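Local structure of carbonic anhydrase (1DDZ) at residues Lys123-Cys128 against Gln205-Gln210. The protein probably catalyses the reversible hydration of carbon dioxide to hydrogencarbonate, as a zinc-dependent member of the beta-class carbonic anhydrase family. Residues are numbered along the deposited sequence; the frame is centred on the assembly and turned at random.
Sequences KHILVC and QELTVQ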
ATOM      1  N   LYS A 123     -19.649   3.623  15.917  1.00 16.03           N
ATOM      2  CA  LYS A 123     -20.917   3.967  15.290  1.00 17.02           C
ATOM      3  C   LYS A 123     -20.853   5.071  14.238  1.00 17.11           C
ATOM      4  O   LYS A 123     -21.706   5.174  13.364  1.00 16.02           O
ATOM      5  CB  LYS A 123     -21.954   4.362  16.354  1.00 21.07           C
ATOM      6  CG  LYS A 123     -22.459   3.213  17.217  1.00 28.76           C
ATOM      7  CD  LYS A 123     -22.983   2.043  16.382  1.00 35.23           C
ATOM      8  CE  LYS A 123     -23.140   0.774  17.236  1.00 43.54           C
ATOM      9  NZ  LYS A 123     -23.213  -0.504  16.444  1.00 41.66           N
ATOM     10  N   HIS A 124     -19.867   5.943  14.353  1.00 17.95           N
ATOM     11  CA  HIS A 124     -19.754   7.050  13.432  1.00 15.57           C
ATOM     12  C   HIS A 124     -18.319   7.187  13.005  1.00 16.58           C
ATOM     13  O   HIS A 124     -17.422   7.040  13.827  1.00 17.91           O
ATOM     14  CB  HIS A 124     -20.184   8.336  14.122  1.00 16.04           C
ATOM     15  CG  HIS A 124     -21.555   8.274  14.715  1.00 20.54           C
ATOM     16  ND1 HIS A 124     -21.777   8.180  16.074  1.00 21.15           N
ATOM     17  CD2 HIS A 124     -22.778   8.241  14.133  1.00 18.04           C
ATOM     18  CE1 HIS A 124     -23.077   8.079  16.298  1.00 21.61           C
ATOM     19  NE2 HIS A 124     -23.703   8.110  15.137  1.00 19.86           N
ATOM     20  N   ILE A 125     -18.120   7.440  11.714  1.00 18.18           N
ATOM     21  CA  ILE A 125     -16.807   7.637  11.114  1.00 14.21           C
ATOM     22  C   ILE A 125     -16.812   9.060  10.572  1.00 14.47           C
ATOM     23  O   ILE A 125     -17.748   9.471   9.895  1.00 14.11           O
ATOM     24  CB  ILE A 125     -16.552   6.656   9.937  1.00 17.77           C
ATOM     25  CG1 ILE A 125     -16.558   5.206  10.431  1.00 10.85           C
ATOM     26  CG2 ILE A 125     -15.211   6.983   9.228  1.00 15.02           C
ATOM     27  CD1 ILE A 125     -16.571   4.223   9.293  1.00 12.79           C
ATOM     28  N   LEU A 126     -15.791   9.832  10.909  1.00 15.12           N
ATOM     29  CA  LEU A 126     -15.679  11.203  10.426  1.00 12.87           C
ATOM     30  C   LEU A 126     -14.382  11.365   9.620  1.00 14.64           C
ATOM     31  O   LEU A 126     -13.316  10.886  10.037  1.00  9.30           O
ATOM     32  CB  LEU A 126     -15.642  12.191  11.605  1.00 10.79           C
ATOM     33  CG  LEU A 126     -16.929  12.495  12.385  1.00 13.08           C
ATOM     34  CD1 LEU A 126     -16.622  13.166  13.684  1.00 13.46           C
ATOM     35  CD2 LEU A 126     -17.776  13.427  11.576  1.00 16.01           C
ATOM     36  N   VAL A 127     -14.471  11.975   8.442  1.00 11.70           N
ATOM     37  CA  VAL A 127     -13.266  12.267   7.665  1.00  9.66           C
ATOM     38  C   VAL A 127     -13.177  13.780   7.795  1.00  8.97           C
ATOM     39  O   VAL A 127     -14.114  14.489   7.458  1.00 12.12           O
ATOM     40  CB  VAL A 127     -13.362  11.856   6.197  1.00  8.26           C
ATOM     41  CG1 VAL A 127     -12.087  12.244   5.497  1.00  9.36           C
ATOM     42  CG2 VAL A 127     -13.607  10.375   6.069  1.00  7.00           C
ATOM     43  N   CYS A 128     -12.088  14.277   8.367  1.00 11.23           N
ATOM     44  CA  CYS A 128     -11.950  15.707   8.582  1.00 10.99           C
ATOM     45  C   CYS A 128     -10.750  16.292   7.878  1.00 12.49           C
ATOM     46  O   CYS A 128      -9.645  15.781   8.015  1.00 10.84           O
ATOM     47  CB  CYS A 128     -11.845  16.010  10.081  1.00  9.49           C
ATOM     48  SG  CYS A 128     -11.605  17.723  10.488  1.00 12.07           S
ATOM     49  N   GLN A 205     -25.636  -3.057  10.126  1.00 29.98           N
ATOM     50  CA  GLN A 205     -24.938  -2.442  11.258  1.00 28.86           C
ATOM     51  C   GLN A 205     -25.065  -0.919  11.179  1.00 26.90           C
ATOM     52  O   GLN A 205     -24.860  -0.324  10.121  1.00 28.09           O
ATOM     53  CB  GLN A 205     -23.455  -2.858  11.278  1.00 27.73           C
ATOM     54  CG  GLN A 205     -22.609  -2.138  12.324  1.00 25.18           C
ATOM     55  CD  GLN A 205     -21.232  -2.721  12.428  1.00 24.22           C
ATOM     56  OE1 GLN A 205     -20.994  -3.839  11.965  1.00 28.28           O
ATOM     57  NE2 GLN A 205     -20.310  -1.983  13.035  1.00 15.36           N
ATOM     58  N   GLU A 206     -25.376  -0.303  12.312  1.00 25.03           N
ATOM     59  CA  GLU A 206     -25.541   1.139  12.403  1.00 26.76           C
ATOM     60  C   GLU A 206     -24.166   1.773  12.236  1.00 25.89           C
ATOM     61  O   GLU A 206     -23.303   1.618  13.108  1.00 23.00           O
ATOM     62  CB  GLU A 206     -26.094   1.489  13.778  1.00 35.22           C
ATOM     63  CG  GLU A 206     -26.979   2.706  13.812  1.00 43.03           C
ATOM     64  CD  GLU A 206     -28.459   2.374  13.607  1.00 49.10           C
ATOM     65  OE1 GLU A 206     -28.790   1.456  12.818  1.00 47.32           O
ATOM     66  OE2 GLU A 206     -29.296   3.045  14.251  1.00 53.49           O
ATOM     67  N   LEU A 207     -23.960   2.486  11.132  1.00 21.18           N
ATOM     68  CA  LEU A 207     -22.663   3.100  10.858  1.00 19.34           C
ATOM     69  C   LEU A 207     -22.782   4.263   9.878  1.00 17.61           C
ATOM     70  O   LEU A 207     -23.056   4.072   8.675  1.00 17.08           O
ATOM     71  CB  LEU A 207     -21.691   2.042  10.284  1.00 17.23           C
ATOM     72  CG  LEU A 207     -20.240   2.413   9.930  1.00 15.27           C
ATOM     73  CD1 LEU A 207     -19.497   2.887  11.171  1.00  8.48           C
ATOM     74  CD2 LEU A 207     -19.543   1.198   9.342  1.00 13.56           C
ATOM     75  N   THR A 208     -22.552   5.469  10.379  1.00 15.17           N
ATOM     76  CA  THR A 208     -22.601   6.650   9.524  1.00 16.74           C
ATOM     77  C   THR A 208     -21.213   7.109   9.088  1.00 15.96           C
ATOM     78  O   THR A 208     -20.238   6.917   9.806  1.00 14.68           O
ATOM     79  CB  THR A 208     -23.228   7.840  10.244  1.00 15.41           C
ATOM     80  OG1 THR A 208     -22.478   8.126  11.428  1.00 11.66           O
ATOM     81  CG2 THR A 208     -24.682   7.540  10.594  1.00 18.08           C
ATOM     82  N   VAL A 209     -21.114   7.676   7.895  1.00 12.47           N
ATOM     83  CA  VAL A 209     -19.851   8.212   7.450  1.00 11.24           C
ATOM     84  C   VAL A 209     -20.178   9.637   7.098  1.00  9.46           C
ATOM     85  O   VAL A 209     -21.085   9.881   6.320  1.00 13.33           O
ATOM     86  CB  VAL A 209     -19.290   7.508   6.221  1.00 10.79           C
ATOM     87  CG1 VAL A 209     -17.867   8.044   5.930  1.00  7.00           C
ATOM     88  CG2 VAL A 209     -19.282   6.010   6.432  1.00  7.85           C
ATOM     89  N   GLN A 210     -19.458  10.583   7.674  1.00 10.17           N
ATOM     90  CA  GLN A 210     -19.709  11.981   7.409  1.00  8.06           C
ATOM     91  C   GLN A 210     -18.428  12.761   7.191  1.00 12.07           C
ATOM     92  O   GLN A 210     -17.383  12.426   7.753  1.00 12.79           O
ATOM     93  CB  GLN A 210     -20.516  12.558   8.576  1.00 14.23           C
ATOM     94  CG  GLN A 210     -19.990  13.838   9.181  1.00 23.65           C
ATOM     95  CD  GLN A 210     -21.095  14.788   9.606  1.00 27.31           C
ATOM     96  OE1 GLN A 210     -21.857  14.509  10.518  1.00 29.67           O
ATOM     97  NE2 GLN A 210     -21.184  15.924   8.935  1.00 30.15           N
TER
HETATM   98  O   HOH W   1     -21.344   0.090  14.430  1.00 29.04           O
HETATM   99  O   HOH W   2     -25.624  -1.721  14.975  1.00 30.12           O
HETATM  100  O   HOH W   3     -20.413   9.742  10.796  1.00 20.65           O
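H124, I125 and L126 pair in parallel with T208, V209 and Q210, the strand axes 4.8 Å apart at closest and 15° from parallel, and the backbone ladder runs T208 N to K123 O, I125 N to T208 O, Q210 N to I125 O and V127 N to Q210 O. A largely helical connection separates these partners in sequence. On one face, I125 turns CG1 beside its own backbone N (chi1 -63°), and its CD1 meets L207 CD1 at 3.7 Å, with V209 CG2 farther off. The other face carries H124, T208, L126 and Q210. L126 CD2 presses on Q210 CG at 3.3 Å, a tight contact. H124 and T208 point the same way, T208 CB at the imidazole's edge, and the ring also meets that of Y69. An alanine in place of H124 would probably open a gap beside T208 and remove the ring that meets Y69. I125 O is gripped by Q210 N and by a water, 2.8 Å away, that also bonds T208 OG1. Before the strands begin, K123 bends at chi2 to lay CD 3.3 Å from E206 O; one water accepts from its NZ and Q205 NE2 and donates to E206 O, another accepts from NZ and E206 N. V127's side chain lies about 11 Å from the bound zinc ion. Strand 124-130 is the middle of five, between 69-74 and 208-214, with antiparallel 222-227 beyond; helix 107-119 packs on I125 and L207, helix 195-202 on L207 and V209, and helix 172-193 on V127 and V209.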